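Local coordinates for biofilm growth-associated repressor (Xylella fastidiosa, PDB 3PQK), which represses transcription of its own operon, which includes blh, by binding a palindromic AT-rich sequence spanning the -10 region of the blh promoter, at residues I48-P51 with T52-Q56; L57-L60 with R61-I65. All coordinates share one frame; numbering follows the deposited sequence.

Contact 1 of 2, residues I48-P51 with T52-Q56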
loop_
_atom_site.group_PDB
_atom_site.type_symbol
_atom_site.label_atom_id
_atom_site.label_comp_id
_atom_site.label_asym_id
_atom_site.label_seq_id
_atom_site.Cartn_x
_atom_site.Cartn_y
_atom_site.Cartn_z
ATOM N N ILE B 48 22.351 -1.326 0.060
ATOM C CA ILE B 48 22.118 -1.731 -1.320
ATOM C C ILE B 48 23.064 -0.888 -2.195
ATOM O O ILE B 48 23.058 0.342 -2.099
ATOM C CB ILE B 48 20.610 -1.565 -1.716
ATOM C CG1 ILE B 48 19.654 -2.470 -0.858
ATOM C CG2 ILE B 48 20.377 -1.747 -3.235
ATOM C CD1 ILE B 48 19.636 -4.018 -1.147
ATOM N N GLY B 49 23.869 -1.551 -3.016
ATOM C CA GLY B 49 24.820 -0.879 -3.893
ATOM C C GLY B 49 24.301 -0.690 -5.299
ATOM O O GLY B 49 23.094 -0.597 -5.505
ATOM N N GLN B 50 25.211 -0.681 -6.277
ATOM C CA GLN B 50 24.881 -0.524 -7.689
ATOM C C GLN B 50 24.924 -1.862 -8.443
ATOM O O GLN B 50 25.581 -2.781 -7.963
ATOM C CB GLN B 50 25.801 0.519 -8.345
ATOM C CG GLN B 50 25.611 1.948 -7.811
ATOM C CD GLN B 50 24.215 2.511 -7.994
ATOM O OE1 GLN B 50 23.439 2.076 -8.856
ATOM N NE2 GLN B 50 23.879 3.514 -7.194
ATOM N N PRO B 51 24.231 -2.040 -9.596
ATOM C CA PRO B 51 23.353 -1.088 -10.303
ATOM C C PRO B 51 21.972 -0.895 -9.651
ATOM O O PRO B 51 21.299 0.087 -9.949
ATOM C CB PRO B 51 23.278 -1.680 -11.715
ATOM C CG PRO B 51 23.378 -3.165 -11.494
ATOM C CD PRO B 51 24.294 -3.341 -10.297
ATOM N N THR B 52 21.594 -1.814 -8.733
ATOM C CA THR B 52 20.316 -1.913 -8.002
ATOM C C THR B 52 19.767 -0.598 -7.430
ATOM O O THR B 52 18.672 -0.188 -7.823
ATOM C CB THR B 52 20.366 -3.083 -7.008
ATOM O OG1 THR B 52 20.893 -4.213 -7.699
ATOM C CG2 THR B 52 19.001 -3.436 -6.427
ATOM N N LEU B 53 20.520 0.064 -6.540
ATOM C CA LEU B 53 20.111 1.328 -5.910
ATOM C C LEU B 53 19.673 2.394 -6.914
ATOM O O LEU B 53 18.583 2.947 -6.758
ATOM C CB LEU B 53 21.210 1.857 -4.956
ATOM C CG LEU B 53 20.815 2.948 -3.964
ATOM C CD1 LEU B 53 20.368 2.355 -2.648
ATOM C CD2 LEU B 53 21.981 3.845 -3.700
ATOM N N SER B 54 20.469 2.653 -7.959
ATOM C CA SER B 54 20.072 3.644 -8.964
ATOM C C SER B 54 18.979 3.140 -9.911
ATOM O O SER B 54 18.244 3.959 -10.449
ATOM C CB SER B 54 21.271 4.203 -9.731
ATOM O OG SER B 54 21.762 5.377 -9.103
ATOM N N GLN B 55 18.852 1.805 -10.092
ATOM C CA GLN B 55 17.767 1.226 -10.911
ATOM C C GLN B 55 16.429 1.484 -10.210
ATOM O O GLN B 55 15.483 1.980 -10.837
ATOM C CB GLN B 55 17.934 -0.290 -11.115
ATOM C CG GLN B 55 19.044 -0.671 -12.090
ATOM C CD GLN B 55 19.364 -2.151 -12.103
ATOM O OE1 GLN B 55 18.898 -2.935 -11.266
ATOM N NE2 GLN B 55 20.169 -2.571 -13.067
ATOM N N GLN B 56 16.399 1.218 -8.888
ATOM C CA GLN B 56 15.223 1.393 -8.038
ATOM C C GLN B 56 14.805 2.829 -7.802
ATOM O O GLN B 56 13.602 3.101 -7.823
ATOM C CB GLN B 56 15.332 0.556 -6.751
ATOM C CG GLN B 56 15.478 -0.966 -7.018
ATOM C CD GLN B 56 14.400 -1.486 -7.932
ATOM O OE1 GLN B 56 13.217 -1.224 -7.720
ATOM N NE2 GLN B 56 14.790 -2.163 -9.017
#
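The carboxamide of Q50 reaches over the start of helix 52-62 and meets S54 with both of its polar atoms. OE1 accepts the backbone N-H of S54 at 3.2 Å (OE1 to N), a bond with a C=O...N angle of 109° and the donor tilted 23° from the carboxamide plane. NE2 turns to S54 OG, but that bond is weak. A bend at chi2 (-60°) folds Q50 back to the backbone N-H of S54, although its CB leaves the backbone heading away from the helix. One step on, the ring of P51, which follows a cis peptide bond, lies alongside Q55, the two pointing the same way; P51 CB is 3.5 Å from Q55 NE2. This loop leads into the second helix of the predicted helix-turn-helix, expected to read DNA as in other winged-helix repressors of the ArsR family. On the inner side, I48 CB meets L53 CD1 at 4.0 Å, while I48 CG2 meets T52 CG2 at 3.9 Å, the I48 and T52 side chains crossing obliquely. I48 also packs on V24 and M27, and L53 on L28. Backbone bonds close the turn, L53 N to G49 O (2.9 Å) and Q55 N to P51 O (3.0 Å).

Contact 2 of 2, residues L57-L60 with R61-I65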
loop_
_atom_site.group_PDB
_atom_site.type_symbol
_atom_site.label_atom_id
_atom_site.label_comp_id
_atom_site.label_asym_id
_atom_site.label_seq_id
_atom_site.Cartn_x
_atom_site.Cartn_y
_atom_site.Cartn_z
ATOM N N LEU B 57 15.770 3.776 -7.643
ATOM C CA LEU B 57 15.447 5.215 -7.522
ATOM C C LEU B 57 14.927 5.703 -8.893
ATOM O O LEU B 57 14.106 6.626 -8.964
ATOM C CB LEU B 57 16.663 6.063 -7.073
ATOM C CG LEU B 57 17.124 5.942 -5.600
ATOM C CD1 LEU B 57 18.629 6.299 -5.448
ATOM C CD2 LEU B 57 16.290 6.822 -4.664
ATOM N N GLY B 58 15.432 5.075 -9.965
ATOM C CA GLY B 58 15.019 5.327 -11.346
ATOM C C GLY B 58 13.541 5.028 -11.503
ATOM O O GLY B 58 12.784 5.925 -11.861
ATOM N N VAL B 59 13.103 3.823 -11.070
ATOM C CA VAL B 59 11.680 3.410 -11.049
ATOM C C VAL B 59 10.827 4.391 -10.218
ATOM O O VAL B 59 9.790 4.831 -10.680
ATOM C CB VAL B 59 11.489 1.946 -10.572
ATOM C CG1 VAL B 59 10.006 1.605 -10.372
ATOM C CG2 VAL B 59 12.147 0.959 -11.536
ATOM N N LEU B 60 11.279 4.758 -9.014
ATOM C CA LEU B 60 10.556 5.671 -8.104
ATOM C C LEU B 60 10.435 7.064 -8.659
ATOM O O LEU B 60 9.480 7.770 -8.344
ATOM C CB LEU B 60 11.276 5.721 -6.727
ATOM C CG LEU B 60 11.143 4.471 -5.847
ATOM C CD1 LEU B 60 12.067 4.567 -4.628
ATOM C CD2 LEU B 60 9.656 4.227 -5.411
ATOM N N ARG B 61 11.446 7.500 -9.432
ATOM C CA ARG B 61 11.470 8.817 -10.082
ATOM C C ARG B 61 10.496 8.792 -11.248
ATOM O O ARG B 61 9.716 9.729 -11.395
ATOM C CB ARG B 61 12.890 9.170 -10.577
ATOM C CG ARG B 61 13.555 10.344 -9.874
ATOM C CD ARG B 61 14.856 10.737 -10.562
ATOM N NE ARG B 61 14.829 12.095 -11.129
ATOM C CZ ARG B 61 15.478 12.455 -12.238
ATOM N NH1 ARG B 61 16.154 11.559 -12.937
ATOM N NH2 ARG B 61 15.417 13.711 -12.677
ATOM N N GLU B 62 10.524 7.715 -12.069
ATOM C CA GLU B 62 9.587 7.569 -13.222
ATOM C C GLU B 62 8.159 7.572 -12.701
ATOM O O GLU B 62 7.292 8.255 -13.254
ATOM C CB GLU B 62 9.800 6.248 -13.965
ATOM C CG GLU B 62 11.209 5.929 -14.423
ATOM C CD GLU B 62 11.648 6.454 -15.769
ATOM O OE1 GLU B 62 12.377 5.717 -16.466
ATOM O OE2 GLU B 62 11.293 7.604 -16.115
ATOM N N SER B 63 7.926 6.863 -11.574
ATOM C CA SER B 63 6.612 6.782 -10.954
ATOM C C SER B 63 6.138 8.080 -10.299
ATOM O O SER B 63 4.991 8.162 -9.877
ATOM C CB SER B 63 6.557 5.604 -9.992
ATOM O OG SER B 63 7.097 4.460 -10.641
ATOM N N GLY B 64 6.994 9.091 -10.243
ATOM C CA GLY B 64 6.639 10.386 -9.652
ATOM C C GLY B 64 6.637 10.410 -8.135
ATOM O O GLY B 64 6.083 11.329 -7.527
ATOM N N ILE B 65 7.284 9.422 -7.512
ATOM C CA ILE B 65 7.295 9.258 -6.045
ATOM C C ILE B 65 8.505 9.964 -5.420
ATOM O O ILE B 65 8.423 10.500 -4.311
ATOM C CB ILE B 65 7.214 7.731 -5.692
ATOM C CG1 ILE B 65 5.846 7.133 -6.160
ATOM C CG2 ILE B 65 7.406 7.476 -4.175
ATOM C CD1 ILE B 65 5.807 5.593 -6.175
#
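The carbonyl oxygen of V59 is gripped twice by S63, through the hydroxyl and through the backbone N-H. S63 OG donates to V59 O over 2.7 Å from above the carbonyl plane, 37° out of it, whereas S63 N reaches the same oxygen at 2.9 Å. With chi1 at -47°, OG stands beside the backbone N of its own residue and is thereby carried back to the preceding turn. Here helix 52-62, the second helix of the predicted helix-turn-helix, gives way to the segment leading into strand 66-69 of the wing. The exit is a Schellman motif: G64 has positive phi (77°), and the pair of bonds that defines the motif is the six-residue bond from I65 N to L60 O (2.9 Å) and the shorter one from G64 N to R61 O (3.0 Å). Once the chain has turned, I65 lies against L60, CG2 to CD2 at 4.1 Å, with I65 CD1 near the same methyl; the two side chains are set at an angle to each other. Both also touch V29 of helix 23-33, and I65 reaches L16 and L20 of helix 3-20. On another side of the helix, E62 folds its CG against G58 O at 3.0 Å, the same oxygen that accepts the N-H of E62 at 2.9 Å (N to O).

How the contacts relate
From the N terminus, the chain leaves helix 39-46, passes through the 48-51 loop, and enters helix 52-62; contact 1 closes this loop onto the helix's first turns. Contact 2 opens directly afterwards at L57 and ends where the chain departs toward strand 66-69. The two are in series, neither nested nor crossed, with centres 13 Å apart, and they adjoin at Q56-L57 within one continuous helix. They lie at the start and the end of that helix. Their apolar side chains also share a support: I48 and L53 in contact 1, and L60 and I65 in contact 2, touch helix 23-33. Contact 2 adds helix 3-20 and the strand to that framework, while contact 1 ties in helix 39-46.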